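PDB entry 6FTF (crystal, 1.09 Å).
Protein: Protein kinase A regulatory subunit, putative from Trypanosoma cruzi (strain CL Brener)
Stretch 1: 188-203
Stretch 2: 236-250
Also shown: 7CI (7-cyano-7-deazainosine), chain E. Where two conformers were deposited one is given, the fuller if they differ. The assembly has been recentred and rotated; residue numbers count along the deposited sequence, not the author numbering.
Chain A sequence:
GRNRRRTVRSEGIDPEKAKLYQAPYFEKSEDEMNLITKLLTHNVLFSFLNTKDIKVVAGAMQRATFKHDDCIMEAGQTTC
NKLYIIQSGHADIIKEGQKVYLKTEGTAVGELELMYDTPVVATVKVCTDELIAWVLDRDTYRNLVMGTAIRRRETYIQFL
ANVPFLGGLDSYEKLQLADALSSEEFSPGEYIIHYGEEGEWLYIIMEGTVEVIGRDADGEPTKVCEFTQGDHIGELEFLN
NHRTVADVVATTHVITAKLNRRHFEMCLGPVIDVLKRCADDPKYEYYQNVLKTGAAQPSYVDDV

Stretch 1, residues 188-203: PGEYIIHYGEEGEWLY
Stretch 2 (236-250) LEFLNNHRTVADVVA

The two stretches run antiparallel, stretch 1 from Pro188 beside Ala250 to Glu198 beside Arg243, and bury 1136 Å² between them. In stretch 2, helix 236-240 ends before Asn241 (phi/psi 56/59), a loop follows, and strand 247-250 completes the segment.

Pairing begins at Gly189, whose phi/psi of 89/-10 would jam any CB against the preceding carbonyl. Gly189 N donates to Ala250 O (2.8 Å), and Ala250 N returns a bond to Glu190 O (2.9 Å). Tyr191 and Val249 form a non-hydrogen-bonded pair, CA to CA 4.4 Å, with side chains on one face. Tyr191 takes chi1 m, chi2 51°, so that Val249 CG2 (chi1 t) sits 3.5 Å from the ring centroid, a CH-pi contact almost along the ring normal.

At Ile192 (phi/psi -81/-44) the chain turns a corner and the register slips by one, a beta bulge. One carbonyl therefore serves two amides: Ile192 N and Ile193 N both reach Val248 O, at 2.8 and 3.2 Å. Val248 N answers to Ile193 O (2.9 Å). Ile193 (m, t) and Val248 (t) share the face opposite Tyr191 and Val249, with Ile193 CB 4.1 Å from Val248 CG2.

A type II turn, His194 to Glu197, follows, its third position filled by Gly196 at phi/psi 86/16. Side chains of stretch 2 satisfy part of its backbone. Asp247 (chi1 m) accepts Tyr195 N at OD1 (2.8 Å). Thr244, chi1 p, points toward the turn: its OG1 donates to His194 O (2.6 Å) and accepts from Glu197 N (2.9 Å). Its backbone adds two more bonds, Gly196 N to Thr244 O at 2.9 Å and Thr244 N to Glu197 O at 2.8 Å. Within the turn, Glu197 OE2 accepts His194 N (2.9 Å). Tyr195, chi1 t, lays a ring face over Thr244 O.

Arg243 (m, t, p, chi4 90°) clamps Gly196 O through NE (3.0 Å) and NH2 (3.2 Å), while Glu198 OE2 makes a long salt bridge to Arg243 NH1 (3.5 Å), reinforced by two bridging waters.

Gly199 (phi/psi 80/78) lets the chain pass close: an ideal CB would lie 3.1 Å from Thr244 CG2 and 3.2 Å from Glu237 CG. Phe238 (chi1 m, chi2 8°) then brings its ring edge to Gly199 O, 3.4 Å from CE1, and its CE2 within 3.7 Å of Leu202 CB (t, t). Glu237 (m, p), the residue before Phe238, accepts 7CI O3 at OE1 and 7CI O4 at OE2, both 2.7 Å.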

# COMPACT_ATOMS: atom_id res chain seq x y z
N PRO A 188 -12.05 -22.69 -9.82
CA PRO A 188 -13.41 -22.72 -9.28
C PRO A 188 -13.47 -23.59 -8.04
O PRO A 188 -12.94 -24.71 -8.02
CB PRO A 188 -14.24 -23.34 -10.42
CG PRO A 188 -13.46 -23.12 -11.64
CD PRO A 188 -12.01 -23.09 -11.24
N GLY A 189 -14.14 -23.11 -7.01
CA GLY A 189 -14.28 -23.83 -5.77
C GLY A 189 -13.18 -23.60 -4.76
O GLY A 189 -13.32 -24.01 -3.60
N GLU A 190 -12.10 -22.93 -5.14
CA GLU A 190 -11.08 -22.55 -4.18
C GLU A 190 -11.54 -21.35 -3.36
O GLU A 190 -12.21 -20.43 -3.87
CB GLU A 190 -9.74 -22.27 -4.86
CG GLU A 190 -9.12 -23.55 -5.41
CD GLU A 190 -7.70 -23.41 -5.90
OE1 GLU A 190 -7.37 -22.37 -6.50
OE2 GLU A 190 -6.92 -24.37 -5.70
N TYR A 191 -11.18 -21.36 -2.08
CA TYR A 191 -11.53 -20.28 -1.17
C TYR A 191 -10.46 -19.19 -1.25
O TYR A 191 -9.26 -19.44 -1.04
CB TYR A 191 -11.66 -20.80 0.27
CG TYR A 191 -12.98 -21.49 0.57
CD1 TYR A 191 -13.47 -22.50 -0.23
CD2 TYR A 191 -13.73 -21.11 1.67
CE1 TYR A 191 -14.69 -23.10 0.05
CE2 TYR A 191 -14.94 -21.72 1.97
CZ TYR A 191 -15.40 -22.72 1.16
OH TYR A 191 -16.61 -23.34 1.39
N ILE A 192 -10.90 -17.98 -1.55
CA ILE A 192 -10.04 -16.81 -1.53
C ILE A 192 -9.90 -16.31 -0.10
O ILE A 192 -8.79 -15.97 0.34
CB ILE A 192 -10.64 -15.75 -2.46
CG1 ILE A 192 -10.72 -16.31 -3.89
CG2 ILE A 192 -9.84 -14.46 -2.41
CD1 ILE A 192 -11.49 -15.48 -4.88
N ILE A 193 -11.02 -16.24 0.63
CA ILE A 193 -11.08 -15.90 2.04
C ILE A 193 -11.88 -16.98 2.75
O ILE A 193 -12.92 -17.41 2.26
CB ILE A 193 -11.73 -14.51 2.26
CG1 ILE A 193 -10.85 -13.44 1.64
CG2 ILE A 193 -11.97 -14.25 3.74
CD1 ILE A 193 -11.49 -12.03 1.56
N HIS A 194 -11.38 -17.43 3.91
CA HIS A 194 -12.15 -18.27 4.82
C HIS A 194 -12.72 -17.43 5.95
O HIS A 194 -12.03 -16.55 6.48
CB HIS A 194 -11.28 -19.36 5.45
CG HIS A 194 -11.05 -20.55 4.57
ND1 HIS A 194 -11.89 -21.64 4.56
CD2 HIS A 194 -10.07 -20.81 3.68
CE1 HIS A 194 -11.42 -22.53 3.70
NE2 HIS A 194 -10.32 -22.05 3.15
N TYR A 195 -13.95 -17.74 6.33
CA TYR A 195 -14.57 -17.21 7.53
C TYR A 195 -13.68 -17.45 8.74
O TYR A 195 -13.09 -18.52 8.88
CB TYR A 195 -15.89 -17.97 7.71
CG TYR A 195 -16.71 -17.60 8.92
CD1 TYR A 195 -16.41 -18.09 10.17
CD2 TYR A 195 -17.81 -16.76 8.80
CE1 TYR A 195 -17.17 -17.75 11.27
CE2 TYR A 195 -18.58 -16.43 9.90
CZ TYR A 195 -18.25 -16.93 11.12
OH TYR A 195 -19.01 -16.63 12.23
N GLY A 196 -13.63 -16.48 9.65
CA GLY A 196 -13.02 -16.67 10.94
C GLY A 196 -11.53 -16.45 11.01
O GLY A 196 -10.92 -16.82 12.02
N GLU A 197 -10.94 -15.80 10.03
CA GLU A 197 -9.50 -15.59 9.99
C GLU A 197 -9.16 -14.12 10.19
O GLU A 197 -10.01 -13.25 10.18
CB GLU A 197 -8.85 -16.16 8.72
CG GLU A 197 -9.37 -15.69 7.37
CD GLU A 197 -8.79 -16.53 6.18
OE1 GLU A 197 -8.17 -17.57 6.47
OE2 GLU A 197 -8.93 -16.18 4.97
N GLU A 198 -7.87 -13.86 10.40
CA GLU A 198 -7.39 -12.53 10.73
C GLU A 198 -7.83 -11.50 9.71
O GLU A 198 -8.17 -10.36 10.08
CB GLU A 198 -5.86 -12.56 10.79
CG GLU A 198 -5.21 -11.40 11.51
CD GLU A 198 -5.26 -11.56 13.02
OE1 GLU A 198 -5.82 -10.67 13.68
OE2 GLU A 198 -4.74 -12.58 13.52
N GLY A 199 -7.81 -11.84 8.45
CA GLY A 199 -8.27 -10.89 7.47
C GLY A 199 -7.19 -9.88 7.18
O GLY A 199 -7.20 -8.74 7.66
N GLU A 200 -6.24 -10.32 6.37
CA GLU A 200 -4.98 -9.66 6.12
C GLU A 200 -4.89 -9.15 4.69
O GLU A 200 -3.95 -8.42 4.35
CB GLU A 200 -3.87 -10.68 6.45
CG GLU A 200 -2.56 -10.67 5.68
CD GLU A 200 -1.39 -10.98 6.58
OE1 GLU A 200 -1.56 -11.86 7.45
OE2 GLU A 200 -0.32 -10.37 6.42
N TRP A 201 -5.86 -9.49 3.84
CA TRP A 201 -5.71 -9.34 2.41
C TRP A 201 -6.96 -8.77 1.76
O TRP A 201 -8.07 -9.22 2.01
CB TRP A 201 -5.45 -10.71 1.78
CG TRP A 201 -4.17 -11.35 2.23
CD1 TRP A 201 -4.03 -12.42 3.06
CD2 TRP A 201 -2.85 -10.97 1.83
NE1 TRP A 201 -2.69 -12.74 3.20
CE2 TRP A 201 -1.95 -11.86 2.46
CE3 TRP A 201 -2.34 -9.97 1.00
CZ2 TRP A 201 -0.57 -11.76 2.29
CZ3 TRP A 201 -0.97 -9.88 0.83
CH2 TRP A 201 -0.10 -10.78 1.46
N LEU A 202 -6.75 -7.79 0.89
CA LEU A 202 -7.79 -7.22 0.06
C LEU A 202 -7.53 -7.64 -1.37
O LEU A 202 -6.38 -7.60 -1.84
CB LEU A 202 -7.81 -5.69 0.20
CG LEU A 202 -8.89 -4.90 -0.54
CD1 LEU A 202 -9.20 -3.59 0.18
CD2 LEU A 202 -8.48 -4.62 -1.97
N TYR A 203 -8.57 -8.07 -2.06
CA TYR A 203 -8.46 -8.58 -3.42
C TYR A 203 -9.31 -7.73 -4.35
O TYR A 203 -10.47 -7.43 -4.03
CB TYR A 203 -8.96 -10.03 -3.48
CG TYR A 203 -8.18 -11.00 -2.62
CD1 TYR A 203 -8.51 -11.19 -1.30
CD2 TYR A 203 -7.12 -11.72 -3.14
CE1 TYR A 203 -7.79 -12.06 -0.51
CE2 TYR A 203 -6.40 -12.58 -2.36
CZ TYR A 203 -6.74 -12.75 -1.05
OH TYR A 203 -6.01 -13.63 -0.25
N LEU A 236 -13.80 -5.14 4.55
CA LEU A 236 -14.64 -4.87 5.71
C LEU A 236 -13.86 -5.05 7.00
O LEU A 236 -13.99 -4.26 7.94
CB LEU A 236 -15.87 -5.78 5.72
CG LEU A 236 -16.81 -5.64 4.53
CD1 LEU A 236 -18.01 -6.55 4.70
CD2 LEU A 236 -17.27 -4.19 4.33
N GLU A 237 -13.05 -6.10 7.06
CA GLU A 237 -12.23 -6.36 8.23
C GLU A 237 -11.23 -5.25 8.47
O GLU A 237 -10.87 -4.97 9.62
CB GLU A 237 -11.51 -7.69 8.05
CG GLU A 237 -12.43 -8.90 8.07
CD GLU A 237 -13.35 -9.05 6.86
OE1 GLU A 237 -12.92 -8.71 5.72
OE2 GLU A 237 -14.50 -9.51 7.03
N PHE A 238 -10.73 -4.64 7.38
CA PHE A 238 -9.75 -3.56 7.48
C PHE A 238 -10.41 -2.29 8.00
O PHE A 238 -9.79 -1.53 8.75
CB PHE A 238 -9.17 -3.20 6.11
CG PHE A 238 -8.32 -4.26 5.43
CD1 PHE A 238 -8.17 -5.57 5.89
CD2 PHE A 238 -7.64 -3.87 4.29
CE1 PHE A 238 -7.35 -6.46 5.19
CE2 PHE A 238 -6.83 -4.73 3.61
CZ PHE A 238 -6.69 -6.03 4.05
N LEU A 239 -11.66 -2.04 7.58
CA LEU A 239 -12.39 -0.84 7.99
C LEU A 239 -12.82 -0.93 9.44
O LEU A 239 -12.78 0.07 10.17
CB LEU A 239 -13.63 -0.66 7.11
CG LEU A 239 -13.34 -0.30 5.65
CD1 LEU A 239 -14.59 -0.40 4.83
CD2 LEU A 239 -12.75 1.10 5.51
N ASN A 240 -13.29 -2.11 9.87
CA ASN A 240 -13.97 -2.25 11.15
C ASN A 240 -13.24 -3.15 12.13
O ASN A 240 -13.77 -3.45 13.21
CB ASN A 240 -15.42 -2.69 10.90
CG ASN A 240 -16.23 -1.59 10.24
OD1 ASN A 240 -16.06 -0.41 10.58
ND2 ASN A 240 -17.11 -1.95 9.32
N ASN A 241 -12.01 -3.55 11.81
CA ASN A 241 -11.10 -4.20 12.76
C ASN A 241 -11.70 -5.45 13.40
O ASN A 241 -11.77 -5.58 14.63
CB ASN A 241 -10.64 -3.20 13.82
CG ASN A 241 -9.74 -2.14 13.27
OD1 ASN A 241 -8.83 -2.42 12.50
ND2 ASN A 241 -10.00 -0.91 13.66
N HIS A 242 -12.07 -6.40 12.55
CA HIS A 242 -12.59 -7.68 13.05
C HIS A 242 -12.10 -8.81 12.14
O HIS A 242 -11.65 -8.57 11.01
CB HIS A 242 -14.12 -7.66 13.19
CG HIS A 242 -14.84 -7.34 11.92
ND1 HIS A 242 -14.93 -8.21 10.86
CD2 HIS A 242 -15.49 -6.21 11.52
CE1 HIS A 242 -15.60 -7.64 9.87
NE2 HIS A 242 -15.95 -6.43 10.25
N ARG A 243 -12.21 -10.04 12.63
CA ARG A 243 -11.87 -11.20 11.82
C ARG A 243 -12.90 -11.38 10.71
O ARG A 243 -13.98 -10.80 10.73
CB ARG A 243 -11.76 -12.45 12.71
CG ARG A 243 -10.61 -12.37 13.72
CD ARG A 243 -10.50 -13.62 14.55
NE ARG A 243 -9.87 -14.74 13.86
CZ ARG A 243 -8.56 -15.00 13.86
NH1 ARG A 243 -7.71 -14.19 14.44
NH2 ARG A 243 -8.11 -16.09 13.26
N THR A 244 -12.57 -12.20 9.73
CA THR A 244 -13.43 -12.33 8.56
C THR A 244 -14.76 -12.96 8.94
O THR A 244 -14.84 -13.90 9.74
CB THR A 244 -12.75 -13.12 7.45
OG1 THR A 244 -12.42 -14.40 7.95
CG2 THR A 244 -11.50 -12.43 6.93
N VAL A 245 -15.82 -12.41 8.36
CA VAL A 245 -17.19 -12.77 8.67
C VAL A 245 -17.86 -13.52 7.55
O VAL A 245 -19.06 -13.83 7.65
CB VAL A 245 -17.99 -11.53 9.11
CG1 VAL A 245 -17.53 -11.07 10.48
CG2 VAL A 245 -17.80 -10.38 8.12
N ALA A 246 -17.15 -13.83 6.47
CA ALA A 246 -17.70 -14.62 5.39
C ALA A 246 -16.57 -15.34 4.68
O ALA A 246 -15.42 -14.89 4.70
CB ALA A 246 -18.42 -13.74 4.37
N ASP A 247 -16.91 -16.47 4.06
CA ASP A 247 -16.04 -17.06 3.06
C ASP A 247 -16.24 -16.30 1.76
O ASP A 247 -17.33 -15.82 1.46
CB ASP A 247 -16.41 -18.51 2.80
CG ASP A 247 -16.43 -19.36 4.04
OD1 ASP A 247 -15.37 -19.50 4.68
OD2 ASP A 247 -17.50 -19.95 4.35
N VAL A 248 -15.19 -16.26 0.94
CA VAL A 248 -15.31 -15.80 -0.44
C VAL A 248 -14.71 -16.90 -1.31
O VAL A 248 -13.54 -17.27 -1.12
CB VAL A 248 -14.60 -14.46 -0.68
CG1 VAL A 248 -14.79 -14.05 -2.12
CG2 VAL A 248 -15.13 -13.40 0.28
N VAL A 249 -15.53 -17.45 -2.21
CA VAL A 249 -15.18 -18.65 -2.96
C VAL A 249 -15.24 -18.34 -4.45
O VAL A 249 -16.21 -17.75 -4.92
CB VAL A 249 -16.15 -19.80 -2.63
CG1 VAL A 249 -15.74 -21.08 -3.35
CG2 VAL A 249 -16.22 -20.01 -1.12
N ALA A 250 -14.23 -18.77 -5.21
CA ALA A 250 -14.26 -18.59 -6.66
C ALA A 250 -15.37 -19.45 -7.27
O ALA A 250 -15.46 -20.65 -6.99
CB ALA A 250 -12.93 -18.98 -7.27
C1 7CI E . -17.12 -9.81 1.99
N1 7CI E . -18.43 -9.73 2.74
O1 7CI E . -16.38 -10.91 2.45
C2 7CI E . -19.56 -9.28 2.22
N2 7CI E . -19.81 -8.85 0.97
O2 7CI E . -15.51 -8.32 1.11
C3 7CI E . -21.08 -8.52 0.66
N3 7CI E . -22.09 -8.53 1.63
O3 7CI E . -14.27 -8.19 3.46
C4 7CI E . -21.84 -8.93 2.92
N4 7CI E . -20.85 -10.28 6.79
C5 7CI E . -20.54 -9.36 3.26
O5 7CI E . -22.81 -8.86 3.74
C6 7CI E . -19.89 -9.88 4.45
C7 7CI E . -18.58 -10.10 4.04
C8 7CI E . -20.42 -10.10 5.72
C9 7CI E . -16.27 -8.61 2.22
C10 7CI E . -15.48 -9.00 3.35
C11 7CI E . -15.14 -10.46 3.00
C12 7CI E . -14.76 -11.36 4.24
O4 7CI E . -15.67 -11.16 5.27
O HOH W 1 -18.33 -22.35 3.27
O HOH W 2 -14.38 -21.70 5.93
O HOH W 3 -7.98 -11.62 15.57
O HOH W 4 -4.99 -15.29 14.84